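Local atomic coordinates of putative ATP-grasp superfamily protein (Archaeoglobus fulgidus, PDB entry 3DF7), a protein that is of unknown function but, as a putative member of the ATP-grasp superfamily, probably binds ATP and a metal ion. Residues D33-K36 with N37-I41; A77-D81 with F82-T86; L129-D133 with C134-I138; I204-E207 with V208-E211. All blocks are in the same frame, centred on the assembly; numbering follows the deposited sequence.

Interaction 1: residues D33-K36 with N37-I41; sequences DGFK and NYYEI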
loop_
_atom_site.group_PDB
_atom_site.type_symbol
_atom_site.label_atom_id
_atom_site.label_comp_id
_atom_site.label_asym_id
_atom_site.label_seq_id
_atom_site.Cartn_x
_atom_site.Cartn_y
_atom_site.Cartn_z
ATOM N N ASP A 33 -7.942 -3.817 13.675
ATOM C CA ASP A 33 -7.397 -3.935 15.028
ATOM C C ASP A 33 -6.667 -2.683 15.498
ATOM O O ASP A 33 -6.560 -2.431 16.700
ATOM C CB ASP A 33 -6.460 -5.143 15.125
ATOM C CG ASP A 33 -7.194 -6.463 14.955
ATOM O OD1 ASP A 33 -8.395 -6.525 15.292
ATOM O OD2 ASP A 33 -6.563 -7.441 14.501
ATOM N N GLY A 34 -6.178 -1.894 14.552
ATOM C CA GLY A 34 -5.476 -0.679 14.910
ATOM C C GLY A 34 -6.409 0.503 15.119
ATOM O O GLY A 34 -6.432 1.099 16.195
ATOM N N PHE A 35 -7.191 0.840 14.100
ATOM C CA PHE A 35 -8.093 1.982 14.201
ATOM C C PHE A 35 -9.239 1.843 15.198
ATOM O O PHE A 35 -9.780 2.850 15.645
ATOM C CB PHE A 35 -8.662 2.343 12.825
ATOM C CG PHE A 35 -7.649 2.935 11.888
ATOM C CD1 PHE A 35 -6.943 2.127 11.003
ATOM C CD2 PHE A 35 -7.373 4.303 11.918
ATOM C CE1 PHE A 35 -5.971 2.670 10.161
ATOM C CE2 PHE A 35 -6.404 4.856 11.080
ATOM C CZ PHE A 35 -5.701 4.039 10.202
ATOM N N LYS A 36 -9.602 0.617 15.565
ATOM C CA LYS A 36 -10.704 0.434 16.507
ATOM C C LYS A 36 -10.398 1.051 17.870
ATOM O O LYS A 36 -11.299 1.242 18.690
ATOM C CB LYS A 36 -11.052 -1.053 16.660
ATOM C CG LYS A 36 -10.038 -1.896 17.414
ATOM C CD LYS A 36 -10.467 -3.360 17.415
ATOM C CE LYS A 36 -9.440 -4.257 18.098
ATOM N NZ LYS A 36 -9.794 -5.703 17.961
ATOM N N ASN A 37 -9.129 1.373 18.101
ATOM C CA ASN A 37 -8.716 1.982 19.362
ATOM C C ASN A 37 -8.850 3.495 19.310
ATOM O O ASN A 37 -8.719 4.175 20.330
ATOM C CB ASN A 37 -7.266 1.610 19.682
ATOM C CG ASN A 37 -7.115 0.154 20.041
ATOM O OD1 ASN A 37 -7.767 -0.335 20.960
ATOM N ND2 ASN A 37 -6.253 -0.550 19.318
ATOM N N TYR A 38 -9.116 4.022 18.118
ATOM C CA TYR A 38 -9.261 5.460 17.944
ATOM C C TYR A 38 -10.626 5.859 17.407
ATOM O O TYR A 38 -11.041 7.005 17.556
ATOM C CB TYR A 38 -8.173 5.994 17.012
ATOM C CG TYR A 38 -6.783 5.831 17.569
ATOM C CD1 TYR A 38 -6.063 4.652 17.373
ATOM C CD2 TYR A 38 -6.194 6.846 18.322
ATOM C CE1 TYR A 38 -4.793 4.488 17.912
ATOM C CE2 TYR A 38 -4.923 6.693 18.871
ATOM C CZ TYR A 38 -4.228 5.514 18.661
ATOM O OH TYR A 38 -2.975 5.362 19.199
ATOM N N TYR A 39 -11.319 4.914 16.781
ATOM C CA TYR A 39 -12.639 5.185 16.224
ATOM C C TYR A 39 -13.558 4.008 16.448
ATOM O O TYR A 39 -13.113 2.904 16.753
ATOM C CB TYR A 39 -12.578 5.391 14.706
ATOM C CG TYR A 39 -11.619 6.442 14.214
ATOM C CD1 TYR A 39 -10.253 6.177 14.117
ATOM C CD2 TYR A 39 -12.077 7.702 13.837
ATOM C CE1 TYR A 39 -9.366 7.145 13.652
ATOM C CE2 TYR A 39 -11.202 8.677 13.375
ATOM C CZ TYR A 39 -9.849 8.392 13.284
ATOM O OH TYR A 39 -8.986 9.354 12.822
ATOM N N GLU A 40 -14.851 4.253 16.290
ATOM C CA GLU A 40 -15.816 3.180 16.377
ATOM C C GLU A 40 -15.927 2.785 14.912
ATOM O O GLU A 40 -16.365 3.578 14.077
ATOM C CB GLU A 40 -17.155 3.681 16.913
ATOM C CG GLU A 40 -18.290 2.701 16.701
ATOM C CD GLU A 40 -19.354 2.802 17.774
ATOM O OE1 GLU A 40 -19.458 3.868 18.416
ATOM O OE2 GLU A 40 -20.090 1.814 17.973
ATOM N N ILE A 41 -15.500 1.571 14.595
ATOM C CA ILE A 41 -15.522 1.102 13.218
ATOM C C ILE A 41 -16.913 0.782 12.691
ATOM O O ILE A 41 -17.707 0.114 13.351
ATOM C CB ILE A 41 -14.648 -0.165 13.046
ATOM C CG1 ILE A 41 -13.239 0.087 13.590
ATOM C CG2 ILE A 41 -14.574 -0.553 11.579
ATOM C CD1 ILE A 41 -12.530 1.271 12.950
HETATM O O HOH W 1 -3.942 0.664 17.647
#

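Interaction 2: residues A77-D81 with F82-T86; sequences APEDD and FLLYT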
loop_
_atom_site.group_PDB
_atom_site.type_symbol
_atom_site.label_atom_id
_atom_site.label_comp_id
_atom_site.label_asym_id
_atom_site.label_seq_id
_atom_site.Cartn_x
_atom_site.Cartn_y
_atom_site.Cartn_z
ATOM N N ALA A 77 -7.854 -0.267 -1.546
ATOM C CA ALA A 77 -8.229 -1.012 -2.740
ATOM C C ALA A 77 -7.149 -0.899 -3.800
ATOM O O ALA A 77 -6.345 0.032 -3.788
ATOM C CB ALA A 77 -9.554 -0.489 -3.287
ATOM N N PRO A 78 -7.112 -1.857 -4.733
ATOM C CA PRO A 78 -6.095 -1.796 -5.784
ATOM C C PRO A 78 -6.272 -0.574 -6.690
ATOM O O PRO A 78 -7.391 -0.105 -6.913
ATOM C CB PRO A 78 -6.280 -3.124 -6.523
ATOM C CG PRO A 78 -7.715 -3.495 -6.246
ATOM C CD PRO A 78 -7.880 -3.111 -4.804
ATOM N N GLU A 79 -5.163 -0.040 -7.188
ATOM C CA GLU A 79 -5.233 1.113 -8.081
ATOM C C GLU A 79 -5.802 0.668 -9.428
ATOM O O GLU A 79 -6.381 1.467 -10.167
ATOM C CB GLU A 79 -3.843 1.724 -8.277
ATOM C CG GLU A 79 -3.329 2.485 -7.061
ATOM C CD GLU A 79 -2.530 1.625 -6.089
ATOM O OE1 GLU A 79 -2.689 0.385 -6.081
ATOM O OE2 GLU A 79 -1.746 2.207 -5.312
ATOM N N ASP A 80 -5.633 -0.619 -9.720
ATOM C CA ASP A 80 -6.089 -1.243 -10.965
ATOM C C ASP A 80 -7.370 -0.667 -11.540
ATOM O O ASP A 80 -8.383 -0.569 -10.849
ATOM C CB ASP A 80 -6.287 -2.746 -10.757
ATOM C CG ASP A 80 -5.004 -3.458 -10.396
ATOM O OD1 ASP A 80 -4.320 -3.008 -9.454
ATOM O OD2 ASP A 80 -4.683 -4.470 -11.054
ATOM N N ASP A 81 -7.312 -0.311 -12.821
ATOM C CA ASP A 81 -8.455 0.244 -13.541
ATOM C C ASP A 81 -9.140 1.388 -12.802
ATOM O O ASP A 81 -10.355 1.566 -12.906
ATOM C CB ASP A 81 -9.477 -0.856 -13.841
ATOM C CG ASP A 81 -8.887 -1.993 -14.652
ATOM O OD1 ASP A 81 -8.198 -1.717 -15.661
ATOM O OD2 ASP A 81 -9.119 -3.167 -14.286
ATOM N N PHE A 82 -8.350 2.160 -12.061
ATOM C CA PHE A 82 -8.852 3.306 -11.313
ATOM C C PHE A 82 -9.897 2.959 -10.254
ATOM O O PHE A 82 -10.756 3.775 -9.931
ATOM C CB PHE A 82 -9.409 4.344 -12.290
ATOM C CG PHE A 82 -8.356 4.966 -13.162
ATOM C CD1 PHE A 82 -7.453 5.879 -12.631
ATOM C CD2 PHE A 82 -8.226 4.591 -14.495
ATOM C CE1 PHE A 82 -6.426 6.410 -13.417
ATOM C CE2 PHE A 82 -7.202 5.115 -15.288
ATOM C CZ PHE A 82 -6.301 6.028 -14.743
ATOM N N LEU A 83 -9.806 1.750 -9.708
ATOM C CA LEU A 83 -10.738 1.307 -8.676
ATOM C C LEU A 83 -10.568 2.128 -7.400
ATOM O O LEU A 83 -11.539 2.666 -6.869
ATOM C CB LEU A 83 -10.516 -0.176 -8.374
ATOM C CG LEU A 83 -11.340 -0.795 -7.247
ATOM C CD1 LEU A 83 -12.832 -0.670 -7.557
ATOM C CD2 LEU A 83 -10.948 -2.258 -7.088
ATOM N N LEU A 84 -9.337 2.219 -6.900
ATOM C CA LEU A 84 -9.074 2.989 -5.693
ATOM C C LEU A 84 -9.552 4.421 -5.911
ATOM O O LEU A 84 -10.162 5.030 -5.033
ATOM C CB LEU A 84 -7.577 2.984 -5.362
ATOM C CG LEU A 84 -7.176 3.846 -4.157
ATOM C CD1 LEU A 84 -7.835 3.302 -2.893
ATOM C CD2 LEU A 84 -5.660 3.857 -3.998
ATOM N N TYR A 85 -9.272 4.948 -7.096
ATOM C CA TYR A 85 -9.676 6.302 -7.450
ATOM C C TYR A 85 -11.191 6.506 -7.357
ATOM O O TYR A 85 -11.661 7.404 -6.649
ATOM C CB TYR A 85 -9.209 6.630 -8.873
ATOM C CG TYR A 85 -9.819 7.897 -9.432
ATOM C CD1 TYR A 85 -9.374 9.152 -9.017
ATOM C CD2 TYR A 85 -10.874 7.838 -10.342
ATOM C CE1 TYR A 85 -9.969 10.321 -9.494
ATOM C CE2 TYR A 85 -11.476 8.997 -10.823
ATOM C CZ TYR A 85 -11.019 10.233 -10.395
ATOM O OH TYR A 85 -11.618 11.381 -10.861
ATOM N N THR A 86 -11.954 5.671 -8.057
ATOM C CA THR A 86 -13.407 5.817 -8.059
ATOM C C THR A 86 -14.044 5.622 -6.689
ATOM O O THR A 86 -14.959 6.360 -6.315
ATOM C CB THR A 86 -14.065 4.863 -9.087
ATOM O OG1 THR A 86 -13.841 3.500 -8.708
ATOM C CG2 THR A 86 -13.468 5.098 -10.462
HETATM O O HOH W 2 -7.064 3.890 -8.768
#

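Interaction 3: residues L129-D133 with C134-I138; sequences LRPLD and CKFII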
loop_
_atom_site.group_PDB
_atom_site.type_symbol
_atom_site.label_atom_id
_atom_site.label_comp_id
_atom_site.label_asym_id
_atom_site.label_seq_id
_atom_site.Cartn_x
_atom_site.Cartn_y
_atom_site.Cartn_z
ATOM N N LEU A 129 6.421 5.035 -23.454
ATOM C CA LEU A 129 5.222 4.328 -23.892
ATOM C C LEU A 129 5.611 3.361 -25.012
ATOM O O LEU A 129 4.771 2.652 -25.571
ATOM C CB LEU A 129 4.163 5.323 -24.379
ATOM C CG LEU A 129 3.576 6.245 -23.301
ATOM C CD1 LEU A 129 2.667 7.290 -23.929
ATOM C CD2 LEU A 129 2.797 5.407 -22.294
ATOM N N ARG A 130 6.900 3.354 -25.332
ATOM C CA ARG A 130 7.450 2.483 -26.361
ATOM C C ARG A 130 8.746 1.867 -25.839
ATOM O O ARG A 130 9.272 2.300 -24.818
ATOM C CB ARG A 130 7.693 3.289 -27.642
ATOM C CG ARG A 130 6.399 3.590 -28.389
ATOM C CD ARG A 130 6.619 4.364 -29.670
ATOM N NE ARG A 130 5.372 4.507 -30.419
ATOM C CZ ARG A 130 5.251 5.213 -31.538
ATOM N NH1 ARG A 130 6.304 5.843 -32.040
ATOM N NH2 ARG A 130 4.081 5.283 -32.160
ATOM N N PRO A 131 9.274 0.839 -26.524
ATOM C CA PRO A 131 10.515 0.205 -26.068
ATOM C C PRO A 131 11.644 1.194 -25.795
ATOM O O PRO A 131 11.774 2.207 -26.482
ATOM C CB PRO A 131 10.843 -0.756 -27.207
ATOM C CG PRO A 131 9.475 -1.179 -27.672
ATOM C CD PRO A 131 8.742 0.148 -27.713
ATOM N N LEU A 132 12.446 0.897 -24.777
ATOM C CA LEU A 132 13.580 1.737 -24.412
ATOM C C LEU A 132 14.859 1.064 -24.898
ATOM O O LEU A 132 14.879 -0.145 -25.119
ATOM C CB LEU A 132 13.650 1.908 -22.893
ATOM C CG LEU A 132 12.564 2.758 -22.232
ATOM C CD1 LEU A 132 12.562 2.533 -20.725
ATOM C CD2 LEU A 132 12.806 4.224 -22.563
ATOM N N ASP A 133 15.923 1.842 -25.060
ATOM C CA ASP A 133 17.194 1.286 -25.506
ATOM C C ASP A 133 17.878 0.557 -24.360
ATOM O O ASP A 133 18.578 -0.429 -24.572
ATOM C CB ASP A 133 18.118 2.386 -26.035
ATOM C CG ASP A 133 17.658 2.938 -27.367
ATOM O OD1 ASP A 133 17.277 2.126 -28.237
ATOM O OD2 ASP A 133 17.685 4.175 -27.548
ATOM N N CYS A 134 17.670 1.048 -23.144
ATOM C CA CYS A 134 18.262 0.434 -21.960
ATOM C C CYS A 134 17.444 -0.787 -21.554
ATOM O O CYS A 134 16.308 -0.948 -21.991
ATOM C CB CYS A 134 18.281 1.434 -20.800
ATOM S SG CYS A 134 16.638 2.040 -20.308
ATOM N N LYS A 135 18.029 -1.648 -20.727
ATOM C CA LYS A 135 17.318 -2.827 -20.250
ATOM C C LYS A 135 16.048 -2.329 -19.572
ATOM O O LYS A 135 16.104 -1.472 -18.683
ATOM C CB LYS A 135 18.175 -3.594 -19.245
ATOM C CG LYS A 135 17.463 -4.763 -18.586
ATOM C CD LYS A 135 18.338 -5.385 -17.520
ATOM C CE LYS A 135 17.642 -6.539 -16.827
ATOM N NZ LYS A 135 18.531 -7.194 -15.826
ATOM N N PHE A 136 14.906 -2.861 -19.993
ATOM C CA PHE A 136 13.633 -2.431 -19.430
ATOM C C PHE A 136 12.643 -3.576 -19.281
ATOM O O PHE A 136 12.822 -4.652 -19.848
ATOM C CB PHE A 136 13.018 -1.341 -20.320
ATOM C CG PHE A 136 12.444 -1.861 -21.615
ATOM C CD1 PHE A 136 11.099 -2.222 -21.702
ATOM C CD2 PHE A 136 13.253 -2.014 -22.740
ATOM C CE1 PHE A 136 10.565 -2.727 -22.889
ATOM C CE2 PHE A 136 12.733 -2.519 -23.933
ATOM C CZ PHE A 136 11.388 -2.877 -24.011
ATOM N N ILE A 137 11.605 -3.336 -18.493
ATOM C CA ILE A 137 10.551 -4.317 -18.298
ATOM C C ILE A 137 9.272 -3.562 -18.604
ATOM O O ILE A 137 9.267 -2.332 -18.611
ATOM C CB ILE A 137 10.491 -4.837 -16.842
ATOM C CG1 ILE A 137 10.396 -3.662 -15.865
ATOM C CG2 ILE A 137 11.713 -5.690 -16.541
ATOM C CD1 ILE A 137 10.276 -4.089 -14.415
ATOM N N ILE A 138 8.196 -4.283 -18.882
ATOM C CA ILE A 138 6.938 -3.613 -19.151
ATOM C C ILE A 138 6.009 -3.842 -17.972
ATOM O O ILE A 138 6.156 -4.815 -17.235
ATOM C CB ILE A 138 6.257 -4.133 -20.436
ATOM C CG1 ILE A 138 5.945 -5.627 -20.305
ATOM C CG2 ILE A 138 7.142 -3.851 -21.636
ATOM C CD1 ILE A 138 5.001 -6.138 -21.374
#

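Interaction 4: residues I204-E207 with V208-E211; sequences ISDE and VKRE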
loop_
_atom_site.group_PDB
_atom_site.type_symbol
_atom_site.label_atom_id
_atom_site.label_comp_id
_atom_site.label_asym_id
_atom_site.label_seq_id
_atom_site.Cartn_x
_atom_site.Cartn_y
_atom_site.Cartn_z
ATOM N N ILE A 204 19.224 -2.631 6.085
ATOM C CA ILE A 204 20.075 -1.714 5.334
ATOM C C ILE A 204 20.869 -0.825 6.284
ATOM O O ILE A 204 20.520 -0.687 7.456
ATOM C CB ILE A 204 19.233 -0.805 4.408
ATOM C CG1 ILE A 204 18.169 -0.077 5.235
ATOM C CG2 ILE A 204 18.596 -1.637 3.291
ATOM C CD1 ILE A 204 17.328 0.920 4.456
ATOM N N SER A 205 21.934 -0.218 5.771
ATOM C CA SER A 205 22.759 0.669 6.580
ATOM C C SER A 205 21.966 1.935 6.878
ATOM O O SER A 205 20.991 2.248 6.193
ATOM C CB SER A 205 24.043 1.043 5.833
ATOM O OG SER A 205 23.757 1.894 4.735
ATOM N N ASP A 206 22.389 2.666 7.902
ATOM C CA ASP A 206 21.703 3.893 8.274
ATOM C C ASP A 206 21.799 4.949 7.177
ATOM O O ASP A 206 20.857 5.710 6.960
ATOM C CB ASP A 206 22.288 4.452 9.570
ATOM C CG ASP A 206 21.440 5.556 10.155
ATOM O OD1 ASP A 206 20.263 5.287 10.472
ATOM O OD2 ASP A 206 21.941 6.690 10.296
ATOM N N GLU A 207 22.934 4.999 6.483
ATOM C CA GLU A 207 23.103 5.990 5.423
ATOM C C GLU A 207 22.126 5.717 4.284
ATOM O O GLU A 207 21.469 6.635 3.795
ATOM C CB GLU A 207 24.544 5.988 4.902
ATOM C CG GLU A 207 24.802 6.943 3.733
ATOM C CD GLU A 207 24.299 8.360 3.982
ATOM O OE1 GLU A 207 24.442 8.864 5.116
ATOM O OE2 GLU A 207 23.772 8.977 3.029
ATOM N N VAL A 208 22.018 4.455 3.876
ATOM C CA VAL A 208 21.098 4.084 2.803
ATOM C C VAL A 208 19.667 4.415 3.218
ATOM O O VAL A 208 18.871 4.905 2.416
ATOM C CB VAL A 208 21.217 2.570 2.461
ATOM C CG1 VAL A 208 20.082 2.133 1.532
ATOM C CG2 VAL A 208 22.557 2.307 1.780
ATOM N N LYS A 209 19.346 4.144 4.477
ATOM C CA LYS A 209 18.021 4.427 5.005
ATOM C C LYS A 209 17.737 5.924 4.879
ATOM O O LYS A 209 16.702 6.327 4.347
ATOM C CB LYS A 209 17.951 4.005 6.476
ATOM C CG LYS A 209 16.603 4.234 7.160
ATOM C CD LYS A 209 16.716 3.971 8.664
ATOM C CE LYS A 209 15.364 4.036 9.369
ATOM N NZ LYS A 209 14.680 5.343 9.223
ATOM N N ARG A 210 18.662 6.748 5.363
ATOM C CA ARG A 210 18.491 8.200 5.301
ATOM C C ARG A 210 18.243 8.691 3.876
ATOM O O ARG A 210 17.338 9.491 3.642
ATOM C CB ARG A 210 19.719 8.920 5.870
ATOM C CG ARG A 210 19.940 8.720 7.366
ATOM C CD ARG A 210 21.216 9.421 7.822
ATOM N NE ARG A 210 21.541 9.143 9.219
ATOM C CZ ARG A 210 20.834 9.578 10.257
ATOM N NH1 ARG A 210 19.752 10.322 10.063
ATOM N NH2 ARG A 210 21.210 9.271 11.494
ATOM N N GLU A 211 19.053 8.219 2.932
ATOM C CA GLU A 211 18.909 8.621 1.533
ATOM C C GLU A 211 17.564 8.200 0.946
ATOM O O GLU A 211 16.894 8.980 0.274
ATOM C CB GLU A 211 20.040 8.023 0.693
ATOM C CG GLU A 211 21.361 8.754 0.838
ATOM C CD GLU A 211 22.488 8.083 0.078
ATOM O OE1 GLU A 211 22.224 7.520 -1.006
ATOM O OE2 GLU A 211 23.640 8.133 0.557
#

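Interaction 1: residues D33-K36 with N37-I41
Phe35 lays its ring alongside that of Tyr39, the two side chains pointing the same way, with Phe35 CD2 3.9 Å from Tyr39 CE1. The tyrosine atom arrives at the edge of the phenylalanine ring, in its plane, and not over its face. Nearer the backbone, Phe35 CB meets Ile41 CD1, 4.0 Å away, while Ile41 CG1 rests on Lys36 CB at 3.9 Å. The backbone that brings these groups round is gathered on one oxygen: Phe35 O accepts from Tyr38 N from above the carbonyl plane at 2.8 Å, and from Tyr39 N nearly head-on at the same length. Here helix 18-35 gives way to strand 40-42, which lies parallel to strand 3-8; the turn thus closes a beta-alpha-beta crossover, and Phe35, Tyr39 and Ile41 all reach Leu4 of that neighbouring strand. Val264, Ala265 and Leu268 of helix 264-268 also touch the Phe35 side chain. Polar contacts brace the turn as well. Lys36 turns CG between its backbone N and carbonyl carbon (chi1 71°) and then runs extended, which carries NZ back along the helix to a salt bridge with Asp33 OD1, 3.1 Å long and approached from above the carboxylate plane; Asp33 OD2 pairs separately with Lys29. A water donates to Gly34 O and accepts from Asn37 ND2, 3.1 Å away. The Tyr38 hydroxyl is hydrogen-bonded to Asp266 OD1.

Interaction 2: residues A77-D81 with F82-T86
Leu83 and Leu84 both set CG opposite their backbone N (chi1 176° in each), and from these neighbouring positions Leu83 reaches mainly Pro78, Leu84 mainly Ala77 and Glu79. Leu83 crosses Pro78 obliquely, its CD2 lying 3.6 Å from Pro78 CG, a close apolar touch. In Leu84, CD1 comes within 4.2 Å of Ala77 CB, and CD2 lies beside Glu79 CG at 4.1 Å, the two side chains running in the same direction. A bend at chi2 (90°) turns the carboxylate of Glu79 aside, and its OE1 forms a salt bridge with Arg248. A serine in place of Leu84 would remove both methyls and would probably leave a gap between Ala77, Glu79 CG and Ile105 of helix 102-108. The backbone is drawn in as well. Leu83 N donates to Asp80 O at 3.0 Å, the straightest of the bonds across the turn, whereas the bonds from Leu84 N to Pro78 O and from Phe82 N to Glu79 O are weak and bent. Glu79 O also accepts a hydrogen bond from a water, which in turn accepts from Tyr85 N, 3.0 Å away. Asp81 and Phe82 both have positive phi, which turns the chain sharply into the helix; Phe82 is the N-cap residue, and its O receives Thr86 N. Outside, Asp80 OD1 accepts from Cys144 N, and a bound acetate lies about 4 Å from the Pro78 side chain. The whole is a strand-to-helix turn of an alpha/beta fold with a parallel sheet, linking strand 72-76 to the start of helix 83-92.

Interaction 3: residues L129-D133 with C134-I138
The Phe136 ring carries the backbone of Leu132 on one face, with Leu132 N 3.5 Å above the plane and shifted toward the rim. In the ring plane, Cys134 O and Ile138 CG2 stand at the edges. Pro131 comes in obliquely, its CA 3.8 Å from Phe136 CZ, with CB close by. Leu132 also brings its carbonyl near the ring, O lying 3.4 Å from Phe136 CE2, and its side chain passes at a slant to that of Phe136 so that CD1 touches Phe136 CB at 3.9 Å. The ring can fold back over the loop because Phe136 holds CG between its backbone N and carbonyl carbon (chi1 74°). Cys134 adopts the same kind of first torsion, which turns SG back toward Leu132, where it lies 4.0 Å from CB. The sulfur and the aromatic ring therefore both border the leucine. Residues 129-133 leave strand 127-128 and the chain then enters strand 136-140; these are the outer strands of a small antiparallel sheet within the ATP-grasp domain, with strand 159-163 between them. Ala161 of that middle strand touches Phe136, and Lys135 is hydrogen-bonded through its backbone to Phe164. No hydrogen bond joins residues 129-133 to 134-138, so the bend is shaped there by apolar and van der Waals contact at the protein surface: the ring lies against Pro131 and the Leu132 peptide, while the leucine side chain meets both the ring and the thiol.

Interaction 4: residues I204-E207 with V208-E211
Hydrogen bonding starts at Ser205, the N-cap of helix 206-220. Its OG accepts from Val208 N at 3.2 Å in an almost straight bond (164°), and its O takes Lys209 N, the first of three regular helical bonds that continue from Arg210 N to Asp206 O and from Glu211 N to Glu207 O. Charges pair across one turn, between Asp206 and Arg210. Asp206 OD2 makes a salt bridge to Arg210 NE, 2.7 Å long, with the carboxylate and guanidinium planes perpendicular and Asp206 OD1 over a face of the guanidinium. Asp206 keeps CG opposite its backbone N (chi1 -168°), which swings the acid toward the arginine. Two acids also meet: Glu207 OE2 and Glu211 OE2 are 2.6 Å apart, a spacing at which one group probably holds a proton. Glu211 OE1 is engaged separately by the hydroxyl of Tyr236, and an alanine in place of Glu211 would probably leave that hydroxyl without this mate and let the Glu207 carboxylate turn more freely. Apolar contact comes from Ile204, which crosses Lys209 at about a right angle and sets CD1 3.6 Å from Lys209 CA; the same methyl lies 4.2 Å from Val208 CG1, and both Ile204 and Lys209 rest on Val185 of strand 180-191. A serine N-cap bonded to the third residue after it, with acids in the first turn, is characteristic of a helix N-terminus.

The four contacts follow one another along the chain without touching. Interactions 1 and 2 belong to the same parallel alpha/beta unit, one where a turn leads from helix 18-35 into edge strand 40-42 and the other where strand 72-76 leads into a helix; their centres are 24 Å apart. Interactions 3 and 4 both fall in the ATP-grasp domain, 29 Å apart between centres. Interaction 2, about 12 Å from the centre of the chain, bonds to Thr142 and Cys144 of the ATP-grasp domain; an acetate ion, probably from the crystallisation liquor, lies beside it and may mark a pocket. Interactions 1 and 3, their centres 45 Å apart, lie on opposite sides of the chain's centre.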